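Local coordinates for protein kinase domain-containing protein (Chaetomium thermophilum, PDB 6Z3U) that probably phosphorylates serine and threonine residues as the cyclin-dependent kinase of the CAK complex, including those in the RNA polymerase II C-terminal repeats, at residues I197-V208 with I279-I290. Sequence-based numbering, arbitrary orientation.
Sequences IKAWMGMLTRAV and IWSVGMVFAELI
Met-201 reaches across to Phe-286 and Val-282 and forms the middle of this interface between two antiparallel helices of the kinase C-lobe, alphaE (194-213) and alphaF (276-291). Their axes stay 10.8 Å apart at an angle of 165°, and side chains span the gap. The methionine is bent at both chi2 (-63°) and chi3 (-61°), which brings CE against Phe-286 CB and to 3.7 Å from Val-282 CG1. Its SD sits 4.5 Å from the Phe-286 ring centroid, an oblique Met-aromatic contact, and also passes Leu-289 CD1. The side chains of Ile-197 and Phe-286 cross at about a right angle, Ile-197 CG2 lying 3.8 Å from Phe-286 CE1, while Trp-382 of helix 381-384 meets that ring as well. Close packing continues beside them, where Leu-289 CD2 touches Trp-200 CE3, approaching the ring obliquely. Toward the other end, Leu-204 and Val-282 meet tip to tip, and Leu-204 CD2 also touches Val-285 CG1 at 3.9 Å. The side chains of Val-208 and Val-282 pass in opposite directions, their CG2 methyls touching.

That end then thins out: Val-208 CG1 meets Ile-279 CD1 at 4.1 Å. At the partly exposed margin, Ile-197 CD1 is 4.3 Å from Ile-290 CG1. The Thr-205 hydroxyl stays within its own helix, donating to Met-201 O, which Thr-205 N reaches from the opposite face. With Lys-198 NZ, Ser-281 OG and Glu-288 OE2 hydrogen-bonded elsewhere, and hydrocarbon, sulfur and aromatic surfaces meeting here, the join probably rests on dispersion and the exclusion of water.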
# COMPACT_ATOMS: atom_id res chain seq x y z
N ILE B 197 -2.40 19.47 24.98
CA ILE B 197 -3.20 19.27 23.78
C ILE B 197 -2.40 19.67 22.55
O ILE B 197 -2.39 18.96 21.53
CB ILE B 197 -4.53 20.05 23.88
CG1 ILE B 197 -5.34 19.53 25.07
CG2 ILE B 197 -5.32 19.93 22.58
CD1 ILE B 197 -6.63 20.29 25.31
N LYS B 198 -1.72 20.82 22.61
CA LYS B 198 -0.93 21.28 21.48
C LYS B 198 0.19 20.31 21.15
O LYS B 198 0.54 20.12 19.98
CB LYS B 198 -0.37 22.67 21.77
CG LYS B 198 0.41 23.28 20.62
CD LYS B 198 0.93 24.68 20.93
CE LYS B 198 -0.20 25.70 21.01
NZ LYS B 198 0.32 27.08 21.21
N ALA B 199 0.77 19.68 22.17
CA ALA B 199 1.84 18.71 21.91
C ALA B 199 1.30 17.46 21.24
O ALA B 199 1.89 16.95 20.28
CB ALA B 199 2.55 18.36 23.22
N TRP B 200 0.17 16.94 21.74
CA TRP B 200 -0.43 15.76 21.13
C TRP B 200 -0.89 16.05 19.71
O TRP B 200 -0.58 15.31 18.77
CB TRP B 200 -1.60 15.27 21.98
CG TRP B 200 -1.20 14.61 23.26
CD1 TRP B 200 -0.08 13.85 23.47
CD2 TRP B 200 -1.89 14.65 24.51
NE1 TRP B 200 -0.05 13.41 24.77
CE2 TRP B 200 -1.15 13.89 25.43
CE3 TRP B 200 -3.08 15.26 24.94
CZ2 TRP B 200 -1.55 13.72 26.75
CZ3 TRP B 200 -3.47 15.09 26.25
CH2 TRP B 200 -2.71 14.32 27.14
N MET B 201 -1.63 17.15 19.52
CA MET B 201 -2.13 17.49 18.20
C MET B 201 -0.99 17.67 17.20
O MET B 201 -1.13 17.32 16.02
CB MET B 201 -2.98 18.76 18.28
CG MET B 201 -4.34 18.56 18.93
SD MET B 201 -5.39 17.44 18.01
CE MET B 201 -5.52 18.31 16.45
N GLY B 202 0.14 18.21 17.65
CA GLY B 202 1.30 18.30 16.78
C GLY B 202 1.76 16.95 16.29
O GLY B 202 2.13 16.79 15.12
N MET B 203 1.77 15.95 17.17
CA MET B 203 2.14 14.60 16.78
C MET B 203 1.13 14.02 15.79
O MET B 203 1.50 13.52 14.73
CB MET B 203 2.24 13.72 18.02
CG MET B 203 3.37 14.13 18.95
SD MET B 203 3.25 13.39 20.57
CE MET B 203 4.72 14.05 21.36
N LEU B 204 -0.16 14.09 16.13
CA LEU B 204 -1.20 13.57 15.24
C LEU B 204 -1.14 14.24 13.88
O LEU B 204 -1.22 13.57 12.84
CB LEU B 204 -2.57 13.76 15.88
CG LEU B 204 -3.79 13.48 15.00
CD1 LEU B 204 -3.70 12.09 14.41
CD2 LEU B 204 -5.08 13.64 15.79
N THR B 205 -1.01 15.57 13.85
CA THR B 205 -1.00 16.28 12.58
C THR B 205 0.19 15.86 11.72
O THR B 205 0.05 15.70 10.50
CB THR B 205 -0.98 17.79 12.82
OG1 THR B 205 -2.10 18.16 13.64
CG2 THR B 205 -1.07 18.55 11.50
N ARG B 206 1.35 15.65 12.34
CA ARG B 206 2.50 15.17 11.57
C ARG B 206 2.24 13.77 11.04
O ARG B 206 2.63 13.45 9.90
CB ARG B 206 3.76 15.19 12.43
CG ARG B 206 4.30 16.58 12.74
CD ARG B 206 5.68 16.49 13.38
NE ARG B 206 6.25 17.81 13.66
CZ ARG B 206 6.15 18.45 14.82
NH1 ARG B 206 5.50 17.90 15.85
NH2 ARG B 206 6.71 19.64 14.96
N ALA B 207 1.57 12.92 11.82
CA ALA B 207 1.28 11.56 11.36
C ALA B 207 0.37 11.59 10.14
O ALA B 207 0.67 10.96 9.12
CB ALA B 207 0.65 10.75 12.48
N VAL B 208 -0.73 12.33 10.21
CA VAL B 208 -1.64 12.40 9.07
C VAL B 208 -0.98 13.12 7.91
O VAL B 208 -1.21 12.78 6.74
CB VAL B 208 -2.97 13.06 9.47
CG1 VAL B 208 -3.90 13.17 8.28
CG2 VAL B 208 -3.63 12.28 10.58
N ILE B 279 -8.77 14.79 7.73
CA ILE B 279 -8.64 16.03 8.49
C ILE B 279 -9.86 16.23 9.38
O ILE B 279 -9.74 16.69 10.52
CB ILE B 279 -8.42 17.22 7.53
CG1 ILE B 279 -6.92 17.44 7.28
CG2 ILE B 279 -9.04 18.48 8.08
CD1 ILE B 279 -6.21 16.23 6.73
N TRP B 280 -11.04 15.88 8.88
CA TRP B 280 -12.25 16.01 9.69
C TRP B 280 -12.14 15.18 10.97
O TRP B 280 -12.48 15.65 12.06
CB TRP B 280 -13.47 15.58 8.89
CG TRP B 280 -14.75 15.60 9.67
CD1 TRP B 280 -15.20 14.65 10.54
CD2 TRP B 280 -15.75 16.62 9.65
NE1 TRP B 280 -16.41 15.02 11.07
CE2 TRP B 280 -16.77 16.23 10.53
CE3 TRP B 280 -15.88 17.84 8.96
CZ2 TRP B 280 -17.91 17.00 10.74
CZ3 TRP B 280 -17.01 18.60 9.18
CH2 TRP B 280 -18.01 18.18 10.06
N SER B 281 -11.70 13.93 10.84
CA SER B 281 -11.53 13.09 12.03
C SER B 281 -10.55 13.73 13.00
O SER B 281 -10.76 13.68 14.22
CB SER B 281 -11.05 11.70 11.61
OG SER B 281 -12.04 11.06 10.83
N VAL B 282 -9.47 14.32 12.49
CA VAL B 282 -8.55 15.05 13.37
C VAL B 282 -9.28 16.17 14.09
O VAL B 282 -9.11 16.38 15.29
CB VAL B 282 -7.36 15.57 12.56
CG1 VAL B 282 -6.56 16.57 13.37
CG2 VAL B 282 -6.48 14.42 12.13
N GLY B 283 -10.12 16.91 13.36
CA GLY B 283 -10.90 17.96 13.99
C GLY B 283 -11.75 17.44 15.14
O GLY B 283 -11.91 18.11 16.16
N MET B 284 -12.30 16.23 14.99
CA MET B 284 -13.10 15.65 16.06
C MET B 284 -12.22 15.18 17.22
O MET B 284 -12.64 15.26 18.38
CB MET B 284 -13.94 14.49 15.52
CG MET B 284 -15.06 14.95 14.60
SD MET B 284 -16.23 16.02 15.45
CE MET B 284 -16.91 16.96 14.09
N VAL B 285 -11.02 14.68 16.93
CA VAL B 285 -10.09 14.34 18.01
C VAL B 285 -9.63 15.61 18.71
O VAL B 285 -9.51 15.65 19.94
CB VAL B 285 -8.90 13.54 17.45
CG1 VAL B 285 -7.81 13.41 18.50
CG2 VAL B 285 -9.36 12.17 16.99
N PHE B 286 -9.36 16.67 17.94
CA PHE B 286 -9.02 17.95 18.55
C PHE B 286 -10.14 18.42 19.47
O PHE B 286 -9.90 18.77 20.63
CB PHE B 286 -8.75 18.98 17.45
CG PHE B 286 -8.09 20.25 17.92
CD1 PHE B 286 -7.71 20.42 19.24
CD2 PHE B 286 -7.87 21.28 17.03
CE1 PHE B 286 -7.11 21.59 19.66
CE2 PHE B 286 -7.27 22.46 17.44
CZ PHE B 286 -6.90 22.61 18.76
N ALA B 287 -11.38 18.41 18.96
CA ALA B 287 -12.50 18.86 19.78
C ALA B 287 -12.69 17.96 20.99
O ALA B 287 -12.98 18.44 22.09
CB ALA B 287 -13.78 18.90 18.94
N GLU B 288 -12.55 16.65 20.80
CA GLU B 288 -12.71 15.72 21.92
C GLU B 288 -11.67 15.96 23.00
O GLU B 288 -11.95 15.77 24.19
CB GLU B 288 -12.65 14.28 21.43
CG GLU B 288 -12.78 13.26 22.53
CD GLU B 288 -13.12 11.89 22.00
OE1 GLU B 288 -13.08 10.91 22.77
OE2 GLU B 288 -13.44 11.79 20.79
N LEU B 289 -10.45 16.34 22.61
CA LEU B 289 -9.42 16.62 23.61
C LEU B 289 -9.79 17.83 24.46
O LEU B 289 -9.54 17.84 25.67
CB LEU B 289 -8.08 16.86 22.91
CG LEU B 289 -7.30 15.59 22.54
CD1 LEU B 289 -6.25 15.90 21.49
CD2 LEU B 289 -6.67 14.98 23.78
N ILE B 290 -10.41 18.84 23.85
CA ILE B 290 -10.68 20.08 24.56
C ILE B 290 -11.78 19.89 25.60
O ILE B 290 -11.68 20.39 26.73
CB ILE B 290 -11.04 21.20 23.57
CG1 ILE B 290 -9.82 21.55 22.71
CG2 ILE B 290 -11.54 22.42 24.31
CD1 ILE B 290 -10.13 22.43 21.52